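Local atomic coordinates of proliferating cell nuclear antigen (PDB entry 3P91), a protein that probably encircles DNA as a ring-shaped trimer and serves as an auxiliary factor of DNA polymerase delta, increasing its processivity during replication. Residues A[6-12]-A[61-67]; A[19-23]-A[220-224]; A[42-46]-A[129-133]; A[90-94]-A[106-110]; A[206-210]-A[231-235]. Residue numbers count along the deposited sequence, not the author numbering.

Interaction 1 of 5, residues A[6-12]-A[61-67]; sequences AFHAKFK and AFDEFQC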
# COMPACT_ATOMS: atom_id res chain seq x y z
N ALA A 6 -31.17 -2.57 28.59
CA ALA A 6 -30.21 -2.55 29.68
C ALA A 6 -29.15 -1.48 29.46
O ALA A 6 -28.62 -0.90 30.42
CB ALA A 6 -29.56 -3.91 29.83
N PHE A 7 -28.83 -1.23 28.20
CA PHE A 7 -27.81 -0.26 27.86
C PHE A 7 -28.10 0.41 26.52
O PHE A 7 -28.39 -0.26 25.53
CB PHE A 7 -26.43 -0.93 27.85
CG PHE A 7 -25.30 0.01 27.58
CD1 PHE A 7 -25.03 1.06 28.44
CD2 PHE A 7 -24.50 -0.15 26.45
CE1 PHE A 7 -23.99 1.93 28.19
CE2 PHE A 7 -23.46 0.72 26.20
CZ PHE A 7 -23.20 1.76 27.06
N HIS A 8 -28.03 1.73 26.52
CA HIS A 8 -28.13 2.51 25.29
C HIS A 8 -27.10 3.65 25.30
O HIS A 8 -26.98 4.38 26.27
CB HIS A 8 -29.55 3.05 25.10
CG HIS A 8 -29.67 4.09 24.03
ND1 HIS A 8 -29.64 3.78 22.69
CD2 HIS A 8 -29.82 5.43 24.11
CE1 HIS A 8 -29.77 4.90 21.99
NE2 HIS A 8 -29.88 5.91 22.83
N ALA A 9 -26.37 3.79 24.20
CA ALA A 9 -25.38 4.85 24.12
C ALA A 9 -25.16 5.34 22.69
O ALA A 9 -24.97 4.54 21.78
CB ALA A 9 -24.05 4.39 24.72
N LYS A 10 -25.21 6.66 22.50
CA LYS A 10 -24.82 7.23 21.22
C LYS A 10 -23.66 8.17 21.39
O LYS A 10 -23.72 9.11 22.18
CB LYS A 10 -25.97 7.97 20.55
CG LYS A 10 -25.57 8.56 19.20
CD LYS A 10 -26.74 9.27 18.57
CE LYS A 10 -27.13 10.45 19.42
NZ LYS A 10 -28.61 10.63 19.49
N PHE A 11 -22.60 7.94 20.62
CA PHE A 11 -21.41 8.75 20.74
C PHE A 11 -21.59 10.13 20.14
O PHE A 11 -22.37 10.31 19.21
CB PHE A 11 -20.24 8.04 20.07
CG PHE A 11 -19.76 6.84 20.81
CD1 PHE A 11 -18.71 6.94 21.71
CD2 PHE A 11 -20.38 5.61 20.64
CE1 PHE A 11 -18.27 5.83 22.41
CE2 PHE A 11 -19.95 4.50 21.33
CZ PHE A 11 -18.89 4.61 22.22
N LYS A 12 -20.89 11.10 20.70
CA LYS A 12 -20.78 12.40 20.06
C LYS A 12 -19.98 12.23 18.78
O LYS A 12 -20.37 12.73 17.72
CB LYS A 12 -20.11 13.41 21.00
CG LYS A 12 -21.06 13.96 22.05
CD LYS A 12 -20.36 14.82 23.07
CE LYS A 12 -21.37 15.51 23.97
NZ LYS A 12 -20.72 16.21 25.12
N ALA A 61 -18.72 11.87 26.62
CA ALA A 61 -18.34 11.47 25.28
C ALA A 61 -19.55 11.11 24.40
O ALA A 61 -19.42 10.86 23.21
CB ALA A 61 -17.36 10.30 25.34
N PHE A 62 -20.73 11.12 25.02
CA PHE A 62 -21.96 10.68 24.36
C PHE A 62 -23.01 11.77 24.29
O PHE A 62 -23.08 12.64 25.16
CB PHE A 62 -22.54 9.48 25.10
CG PHE A 62 -21.56 8.40 25.38
CD1 PHE A 62 -21.42 7.34 24.50
CD2 PHE A 62 -20.76 8.43 26.52
CE1 PHE A 62 -20.50 6.33 24.75
CE2 PHE A 62 -19.85 7.43 26.77
CZ PHE A 62 -19.71 6.38 25.89
N ASP A 63 -23.82 11.72 23.25
CA ASP A 63 -24.99 12.57 23.13
C ASP A 63 -26.17 11.98 23.90
O ASP A 63 -27.00 12.72 24.44
CB ASP A 63 -25.37 12.78 21.67
CG ASP A 63 -24.50 13.81 20.99
OD1 ASP A 63 -24.21 13.66 19.78
OD2 ASP A 63 -24.11 14.78 21.68
N GLU A 64 -26.24 10.65 23.94
CA GLU A 64 -27.21 9.94 24.77
C GLU A 64 -26.49 8.84 25.54
O GLU A 64 -25.56 8.21 25.02
CB GLU A 64 -28.31 9.31 23.91
CG GLU A 64 -29.02 10.28 23.01
CD GLU A 64 -30.08 9.62 22.15
OE1 GLU A 64 -30.93 10.34 21.59
OE2 GLU A 64 -30.06 8.38 22.05
N PHE A 65 -26.91 8.62 26.78
CA PHE A 65 -26.31 7.58 27.60
C PHE A 65 -27.24 7.12 28.70
O PHE A 65 -27.72 7.91 29.50
CB PHE A 65 -24.97 8.02 28.19
CG PHE A 65 -24.16 6.89 28.77
CD1 PHE A 65 -23.22 6.22 27.99
CD2 PHE A 65 -24.34 6.49 30.08
CE1 PHE A 65 -22.49 5.18 28.51
CE2 PHE A 65 -23.61 5.45 30.61
CZ PHE A 65 -22.68 4.79 29.83
N GLN A 66 -27.49 5.82 28.73
CA GLN A 66 -28.34 5.22 29.73
C GLN A 66 -27.75 3.87 30.09
O GLN A 66 -27.55 3.02 29.24
CB GLN A 66 -29.77 5.04 29.19
CG GLN A 66 -30.68 4.16 30.06
CD GLN A 66 -30.99 4.78 31.42
OE1 GLN A 66 -30.63 5.92 31.71
NE2 GLN A 66 -31.68 4.01 32.27
N CYS A 67 -27.46 3.70 31.37
CA CYS A 67 -27.04 2.42 31.91
C CYS A 67 -27.39 2.48 33.38
O CYS A 67 -26.61 2.95 34.19
CB CYS A 67 -25.54 2.21 31.70
SG CYS A 67 -24.98 0.51 31.90
O HOH W 1 -30.44 1.27 31.22
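Antiparallel strand pairing with a classic beta bulge joins residues 6-12 to residues 61-67 at the margin of the antiparallel sheet of the N-terminal domain, where 62-66 is outermost within this chain and 7-11 pairs on its other side with 92-97. His8 and Gln66 exchange two backbone bonds, His8 N to Gln66 O at 3.0 Å and Gln66 N to His8 O at 2.9 Å. Lys10 N then donates to Glu64 O (3.0 Å), but Lys10 O faces two residues: it accepts from Asp63 N at 2.8 Å and weakly from Glu64 N at 3.4 Å. This bulge moves the register by one, so that Phe11 lies across from Phe62, and Lys12 N closes the run on Ala61 O at 2.9 Å. Aromatic rings gather on the side of Ala9 and Phe65, with the edge of Phe7 set against the face of Phe65 in an offset edge-to-face pair and Phe11 oblique to Phe62. Charge collects on the side of His8, Lys10 and Glu64. His8, held at ND1 by Asp96, uses NE2 to donate a hydrogen bond to Glu64 OE2 at 2.6 Å, while Lys10 NZ makes a salt bridge to Glu64 OE1 at 3.1 Å.

Interaction 2 of 5, residues A[19-23]-A[220-224]; sequences RVVES and KSAPL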
# COMPACT_ATOMS: atom_id res chain seq x y z
N ARG A 19 -11.18 4.53 17.38
CA ARG A 19 -9.80 4.74 17.82
C ARG A 19 -9.50 4.00 19.12
O ARG A 19 -8.43 3.42 19.29
CB ARG A 19 -9.53 6.22 17.99
CG ARG A 19 -9.59 6.94 16.68
CD ARG A 19 -9.60 8.43 16.85
NE ARG A 19 -9.47 9.06 15.54
CZ ARG A 19 -9.65 10.35 15.30
NH1 ARG A 19 -9.97 11.17 16.30
NH2 ARG A 19 -9.50 10.82 14.07
N VAL A 20 -10.46 4.02 20.04
CA VAL A 20 -10.34 3.27 21.28
C VAL A 20 -10.08 1.80 20.98
O VAL A 20 -9.13 1.21 21.48
CB VAL A 20 -11.62 3.42 22.12
CG1 VAL A 20 -11.74 2.30 23.14
CG2 VAL A 20 -11.65 4.78 22.77
N VAL A 21 -10.94 1.21 20.15
CA VAL A 21 -10.86 -0.21 19.82
C VAL A 21 -9.58 -0.64 19.08
O VAL A 21 -9.08 -1.74 19.30
CB VAL A 21 -12.13 -0.66 19.08
CG1 VAL A 21 -11.99 -2.08 18.57
CG2 VAL A 21 -13.32 -0.54 20.00
N GLU A 22 -9.06 0.21 18.20
CA GLU A 22 -7.76 -0.06 17.58
C GLU A 22 -6.65 -0.09 18.61
O GLU A 22 -5.90 -1.06 18.73
CB GLU A 22 -7.44 0.99 16.53
CG GLU A 22 -8.24 0.81 15.27
CD GLU A 22 -8.33 -0.64 14.89
OE1 GLU A 22 -9.46 -1.18 14.88
OE2 GLU A 22 -7.27 -1.26 14.63
N SER A 23 -6.54 1.00 19.36
CA SER A 23 -5.54 1.13 20.39
C SER A 23 -5.60 -0.07 21.32
O SER A 23 -4.59 -0.66 21.67
CB SER A 23 -5.78 2.41 21.17
OG SER A 23 -5.89 3.51 20.28
N LYS A 220 1.07 2.91 19.70
CA LYS A 220 0.14 2.93 18.58
C LYS A 220 -1.22 3.50 18.96
O LYS A 220 -2.12 3.56 18.13
CB LYS A 220 -0.05 1.53 18.01
CG LYS A 220 1.21 0.91 17.48
CD LYS A 220 0.95 -0.53 17.07
CE LYS A 220 2.24 -1.24 16.68
NZ LYS A 220 1.99 -2.68 16.38
N SER A 221 -1.36 3.92 20.21
CA SER A 221 -2.60 4.53 20.68
C SER A 221 -2.63 6.02 20.38
O SER A 221 -3.57 6.73 20.75
CB SER A 221 -2.77 4.30 22.18
OG SER A 221 -2.87 2.92 22.47
N ALA A 222 -1.60 6.49 19.68
CA ALA A 222 -1.44 7.90 19.33
C ALA A 222 -2.70 8.59 18.81
O ALA A 222 -2.99 9.72 19.19
CB ALA A 222 -0.28 8.07 18.34
N PRO A 223 -3.46 7.92 17.94
CA PRO A 223 -4.69 8.52 17.40
C PRO A 223 -5.64 9.09 18.45
O PRO A 223 -6.43 9.98 18.14
CB PRO A 223 -5.34 7.35 16.67
CG PRO A 223 -4.20 6.51 16.24
CD PRO A 223 -3.20 6.59 17.36
N LEU A 224 -5.57 8.60 19.68
CA LEU A 224 -6.49 9.03 20.72
C LEU A 224 -6.24 10.45 21.20
O LEU A 224 -7.12 11.09 21.77
CB LEU A 224 -6.44 8.09 21.92
CG LEU A 224 -7.27 6.81 21.85
CD1 LEU A 224 -6.99 5.98 23.07
CD2 LEU A 224 -8.74 7.13 21.75
O HOH W 2 -2.25 -0.01 21.29
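Rotamer choice explains much of how helix 14-25 meets the 3-10 turn that follows helix 212-218. Ser23, in the m rotamer, folds its hydroxyl back on its own helix: OG donates to Arg19 O at 2.7 Å, alongside the regular bond from Ser23 N to Arg19 O at 3.1 Å. With the hydroxyl so engaged, the CB of Ser23 packs 3.2 Å from Ser221 OG. The OG of Ser221 is hydrogen-bonded to Phe218 O; a water links this OG (3.2 Å) to Ser23 O (2.5 Å). Leu224 points sideways from its backbone, yet its m,t conformation carries the methyl groups to the helix, where CD2 lies 3.9 Å from both Val20 CG2 and Arg19 CB, and CD1 lies 3.9 Å from Ser23 OG. Arg19 runs nearly straight beyond chi1, so its aliphatic part passes Pro223, with CD 3.8 Å from Pro223 O. No direct hydrogen bond spans the two segments. Leu249 of strand 247-253 touches Ser23, Ser221 and Leu224. A helix of the N-terminal domain thus meets the C-terminal domain over their shared sheet, as expected of the PCNA fold, in which helices line the inner wall of the ring and sheets form its outside.

Interaction 3 of 5, residues A[42-46]-A[129-133]; sequences VQCMD and SVEIP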
# COMPACT_ATOMS: atom_id res chain seq x y z
N VAL A 42 -12.43 -0.25 31.11
CA VAL A 42 -11.70 -1.49 30.88
C VAL A 42 -10.42 -1.49 31.71
O VAL A 42 -9.58 -0.61 31.57
CB VAL A 42 -11.38 -1.69 29.39
CG1 VAL A 42 -10.46 -2.89 29.19
CG2 VAL A 42 -12.65 -1.84 28.58
N GLN A 43 -10.29 -2.47 32.59
CA GLN A 43 -9.10 -2.64 33.40
C GLN A 43 -8.71 -4.09 33.37
O GLN A 43 -9.43 -4.94 33.91
CB GLN A 43 -9.33 -2.20 34.85
CG GLN A 43 -9.14 -0.72 35.07
CD GLN A 43 -8.75 -0.39 36.50
OE1 GLN A 43 -8.68 -1.27 37.37
NE2 GLN A 43 -8.48 0.89 36.76
N CYS A 44 -7.59 -4.38 32.73
CA CYS A 44 -7.14 -5.75 32.56
C CYS A 44 -5.68 -5.76 32.15
O CYS A 44 -5.12 -4.72 31.77
CB CYS A 44 -7.97 -6.42 31.48
SG CYS A 44 -7.70 -5.70 29.86
N MET A 45 -5.07 -6.93 32.22
CA MET A 45 -3.69 -7.13 31.79
C MET A 45 -3.63 -7.29 30.29
O MET A 45 -4.59 -7.71 29.66
CB MET A 45 -3.10 -8.38 32.44
CG MET A 45 -3.03 -8.29 33.95
SD MET A 45 -2.11 -9.65 34.65
CE MET A 45 -3.05 -11.04 34.05
N ASP A 46 -2.48 -6.94 29.72
CA ASP A 46 -2.26 -7.14 28.30
C ASP A 46 -2.26 -8.63 27.99
O ASP A 46 -2.29 -9.46 28.90
CB ASP A 46 -0.91 -6.55 27.89
CG ASP A 46 0.25 -7.44 28.27
OD1 ASP A 46 1.12 -7.66 27.42
OD2 ASP A 46 0.29 -7.92 29.42
N SER A 129 -10.50 -9.32 38.15
CA SER A 129 -10.41 -7.87 38.09
C SER A 129 -9.05 -7.47 38.65
O SER A 129 -8.51 -8.16 39.52
CB SER A 129 -11.51 -7.22 38.90
OG SER A 129 -11.35 -7.54 40.26
N VAL A 130 -8.50 -6.38 38.15
CA VAL A 130 -7.16 -5.97 38.54
C VAL A 130 -7.16 -4.56 39.12
O VAL A 130 -8.11 -3.80 38.95
CB VAL A 130 -6.18 -6.05 37.36
CG1 VAL A 130 -6.11 -7.47 36.83
CG2 VAL A 130 -6.59 -5.10 36.27
N GLU A 131 -6.07 -4.24 39.82
CA GLU A 131 -5.93 -2.94 40.46
C GLU A 131 -4.67 -2.27 39.95
O GLU A 131 -3.64 -2.91 39.78
CB GLU A 131 -5.85 -3.11 41.98
CG GLU A 131 -6.91 -4.00 42.57
CD GLU A 131 -8.29 -3.38 42.47
OE1 GLU A 131 -9.27 -4.14 42.30
OE2 GLU A 131 -8.38 -2.13 42.56
N ILE A 132 -4.76 -0.97 39.72
CA ILE A 132 -3.61 -0.20 39.29
C ILE A 132 -2.57 -0.12 40.41
O ILE A 132 -2.91 -0.21 41.59
CB ILE A 132 -4.01 1.22 38.80
CG1 ILE A 132 -4.39 2.12 39.97
CG2 ILE A 132 -5.15 1.12 37.79
CD1 ILE A 132 -4.98 3.46 39.56
N PRO A 133 -1.29 0.02 40.04
CA PRO A 133 -0.25 0.12 41.06
C PRO A 133 -0.23 1.51 41.69
O PRO A 133 -0.84 2.44 41.17
CB PRO A 133 1.03 -0.12 40.25
CG PRO A 133 0.69 0.29 38.87
CD PRO A 133 -0.74 -0.06 38.68
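Both backbones are extended here, but they do not pair as neighbouring strands. Residues 42-45 form the end of a strand, whereas 129-133 have similarly stretched phi and psi values without belonging to a regular strand, and the nearest CA atoms, those of Cys44 and Val130, stay 6.0 Å apart. Side chains fill the interval. Val130 is the central one, its CA-to-CB bond directed at the strand: CG2 approaches Cys44 N at 3.7 Å and Gln43 CB at 4.2 Å, while CG1 rests 4.3 Å from Met45 CG. Leu52, on the adjoining strand 52-57, also touches both Val130 and Met45. Gln43 reaches across from the strand, and its long side chain spans the region between Val130 and Ile132; Ile132 in turn touches Tyr252 of strand 247-253. Residues 129-133 belong to the long connector between the two domains, which in PCNA family members runs over the outer face of the sheet and borders the groove that receives the PIP-box peptides of partner proteins; the position of this contact is consistent with that role. Its small buried area (224 Å²) and largely van der Waals chemistry imply that the connector is laid on the sheet by side-chain packing, not built into it as another strand.

Interaction 4 of 5, residues A[90-94]-A[106-110]; sequences DCGLI and SITSE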
# COMPACT_ATOMS: atom_id res chain seq x y z
N ASP A 90 -17.95 9.96 10.16
CA ASP A 90 -19.08 10.86 9.99
C ASP A 90 -20.32 10.40 10.73
O ASP A 90 -21.07 11.21 11.27
CB ASP A 90 -19.43 10.95 8.50
CG ASP A 90 -19.09 12.30 7.91
OD1 ASP A 90 -18.80 12.36 6.70
OD2 ASP A 90 -19.12 13.30 8.66
N CYS A 91 -20.52 9.08 10.76
CA CYS A 91 -21.81 8.50 11.12
C CYS A 91 -22.21 8.69 12.58
O CYS A 91 -21.42 9.14 13.41
CB CYS A 91 -21.81 7.01 10.79
SG CYS A 91 -21.13 5.98 12.11
N GLY A 92 -23.46 8.33 12.87
CA GLY A 92 -23.99 8.39 14.22
C GLY A 92 -23.95 7.00 14.83
O GLY A 92 -24.76 6.14 14.50
N LEU A 93 -23.00 6.79 15.73
CA LEU A 93 -22.77 5.45 16.25
C LEU A 93 -23.53 5.20 17.55
O LEU A 93 -23.40 5.95 18.52
CB LEU A 93 -21.27 5.21 16.44
CG LEU A 93 -20.92 3.83 17.00
CD1 LEU A 93 -21.23 2.76 15.99
CD2 LEU A 93 -19.46 3.78 17.38
N ILE A 94 -24.33 4.14 17.55
CA ILE A 94 -25.14 3.80 18.70
C ILE A 94 -24.87 2.38 19.13
O ILE A 94 -24.69 1.49 18.30
CB ILE A 94 -26.64 3.96 18.40
CG1 ILE A 94 -26.93 5.40 17.97
CG2 ILE A 94 -27.47 3.61 19.61
CD1 ILE A 94 -28.23 5.54 17.25
N SER A 106 -24.64 -2.60 17.29
CA SER A 106 -24.03 -1.36 16.82
C SER A 106 -24.86 -0.81 15.68
O SER A 106 -25.30 -1.55 14.80
CB SER A 106 -22.58 -1.59 16.36
OG SER A 106 -21.87 -2.41 17.27
N ILE A 107 -25.08 0.50 15.68
CA ILE A 107 -25.89 1.11 14.64
C ILE A 107 -25.28 2.39 14.08
O ILE A 107 -24.96 3.31 14.82
CB ILE A 107 -27.30 1.38 15.15
CG1 ILE A 107 -27.98 0.05 15.48
CG2 ILE A 107 -28.09 2.16 14.12
CD1 ILE A 107 -29.47 0.15 15.65
N THR A 108 -25.12 2.41 12.75
CA THR A 108 -24.68 3.59 12.02
C THR A 108 -25.87 4.26 11.36
O THR A 108 -26.61 3.62 10.63
CB THR A 108 -23.71 3.21 10.89
OG1 THR A 108 -22.49 2.72 11.43
CG2 THR A 108 -23.42 4.42 10.01
N SER A 109 -26.06 5.55 11.62
CA SER A 109 -27.10 6.31 10.96
C SER A 109 -26.49 7.29 9.96
O SER A 109 -25.51 7.97 10.27
CB SER A 109 -27.95 7.07 11.98
OG SER A 109 -28.82 6.18 12.66
N GLU A 110 -27.08 7.34 8.77
CA GLU A 110 -26.57 8.21 7.71
C GLU A 110 -27.66 9.12 7.17
O GLU A 110 -27.48 9.77 6.14
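Ile94 and Ile107, the two residues most buried by this contact, define how the hairpin of strands 92-97 and 103-109 is held. The hairpin lies in the antiparallel sheet of the N-terminal domain, between strands 7-11 and 114-121. The two isoleucines form an antiparallel hydrogen-bonded pair: Ile94 N donates to Ile107 O at 2.9 Å and Ile107 N to Ile94 O at 2.8 Å. Their side chains lie on the same face, with CB of Ile94 4.2 Å from CB of Ile107, so one residue pair combines backbone bonding with apolar contact. On that face Ile94 also touches His8 and Lys10 of strand 7-11, and Ile107 touches Thr115 of strand 114-121, which extends the packing along the sheet. Cys91, third in buried area, directs its CA-to-CB bond toward the partner, and its CA is 3.8 Å from Ser109 O. Ser109 N donates to Gly92 O at 3.2 Å, and Gly92 N makes a weak bond to Ser109 O at 3.3 Å. The axes of 92-94 and 106-109 approach to 4.7 Å, at 161°, close to fully antiparallel. The chemistry implies a hairpin secured mainly by main-chain bonds, with apolar contact between Ile94 and Ile107 added to them.

Interaction 5 of 5, residues A[206-210]-A[231-235]; sequences VTASF and SLSGQ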
# COMPACT_ATOMS: atom_id res chain seq x y z
N VAL A 206 15.95 10.46 36.28
CA VAL A 206 15.47 9.09 36.31
C VAL A 206 15.72 8.39 34.99
O VAL A 206 15.58 8.98 33.92
CB VAL A 206 13.98 9.06 36.68
CG1 VAL A 206 13.20 10.05 35.83
CG2 VAL A 206 13.41 7.66 36.55
N THR A 207 16.13 7.13 35.07
CA THR A 207 16.35 6.30 33.89
C THR A 207 15.85 4.90 34.17
O THR A 207 15.99 4.41 35.29
CB THR A 207 17.85 6.20 33.52
OG1 THR A 207 18.46 7.49 33.61
CG2 THR A 207 18.02 5.64 32.11
N ALA A 208 15.28 4.25 33.16
CA ALA A 208 14.77 2.89 33.33
C ALA A 208 14.63 2.19 31.98
O ALA A 208 14.44 2.85 30.97
CB ALA A 208 13.44 2.90 34.06
N SER A 209 14.71 0.86 31.98
CA SER A 209 14.54 0.07 30.76
C SER A 209 13.20 -0.66 30.75
O SER A 209 12.69 -1.05 31.81
CB SER A 209 15.66 -0.94 30.61
OG SER A 209 16.91 -0.30 30.54
N PHE A 210 12.66 -0.87 29.56
CA PHE A 210 11.33 -1.42 29.39
C PHE A 210 11.30 -2.37 28.21
O PHE A 210 12.13 -2.29 27.32
CB PHE A 210 10.34 -0.29 29.14
CG PHE A 210 10.26 0.70 30.27
CD1 PHE A 210 9.43 0.47 31.37
CD2 PHE A 210 11.00 1.88 30.24
CE1 PHE A 210 9.35 1.38 32.41
CE2 PHE A 210 10.93 2.79 31.28
CZ PHE A 210 10.10 2.54 32.37
N SER A 231 4.68 8.99 32.54
CA SER A 231 5.05 9.24 33.92
C SER A 231 6.12 8.24 34.32
O SER A 231 5.88 7.04 34.36
CB SER A 231 3.84 9.11 34.82
OG SER A 231 2.91 10.13 34.54
N LEU A 232 7.31 8.77 34.62
CA LEU A 232 8.52 7.97 34.72
C LEU A 232 9.06 7.81 36.15
O LEU A 232 9.24 8.79 36.86
CB LEU A 232 9.59 8.60 33.82
CG LEU A 232 10.88 7.85 33.50
CD1 LEU A 232 10.57 6.45 33.02
CD2 LEU A 232 11.67 8.61 32.45
N SER A 233 9.32 6.56 36.54
CA SER A 233 9.94 6.25 37.83
C SER A 233 11.04 5.20 37.63
O SER A 233 10.93 4.35 36.75
CB SER A 233 8.91 5.70 38.80
OG SER A 233 7.74 6.49 38.82
N GLY A 234 12.07 5.25 38.46
CA GLY A 234 13.20 4.34 38.33
C GLY A 234 12.93 2.90 38.69
O GLY A 234 13.53 1.98 38.12
N GLN A 235 12.02 2.68 39.64
CA GLN A 235 11.76 1.33 40.14
C GLN A 235 10.31 0.85 39.97
O GLN A 235 10.06 -0.35 39.89
CB GLN A 235 12.16 1.20 41.62
CG GLN A 235 13.65 1.03 41.86
CD GLN A 235 14.42 2.30 41.61
OE1 GLN A 235 14.10 3.36 42.17
NE2 GLN A 235 15.44 2.22 40.76
O HOH W 3 16.58 2.80 37.28
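Val206 opens the contact with its CA-to-CB bond aimed at the opposite segment. Both methyls of Val206 lie 4.0 Å from Leu232 CG, and CG2 of Val206 also reaches the backbone, 3.6 Å from Ser233 C and 3.4 Å from Gly234 N. Thr207, next along, turns its side chain away, as strand alternation requires, and takes part through its carbonyl: a water donates to Thr207 O (2.6 Å) and to Gly234 O (3.3 Å). Ala208 points inward again, its CB 4.0 Å from Ser233 O and 4.2 Å from Gly234 O; the small methyl allows a close approach, with the CA atoms of Ala208 and Gly234 5.4 Å apart. Ser209 lies out of reach of residues 231-235 and instead bonds through OG to Thr164. Phe210 starts sideways, but its ring extends inward until CZ is 4.0 Å from Leu232 CD1, which sits at the ring edge. Strand 206-211 belongs to a different sheet from strand 227-232, and both Phe210 and Leu232 also touch Ile165 and Leu238, so this is sheet-on-sheet packing inside the C-terminal domain. With no direct hydrogen bond between the segments, cohesion rests on apolar fit centred on Leu232, and one bridging water supplements it at the exposed margin.

Chemistry follows place in the fold across this set. Interactions 1 and 4 build one sheet, with strands 7-11 and 92-97 adjacent in it and Phe11 N probably hydrogen-bonded to Leu93 O at 3.0 Å; both rely on backbone bonds, although only interaction 1 adds a salt bridge. Interactions 2, 3 and 5 join elements that do not pair as strands and depend chiefly on side-chain packing. Interaction 5 is the buried one, interaction 3 lies on the surface, and the others are partly buried. Interaction 2, nearest the chain's centre, brings the two domains together. Interactions 4 and 5 lie on opposite sides of that centre, about 42 Å apart between their own centres.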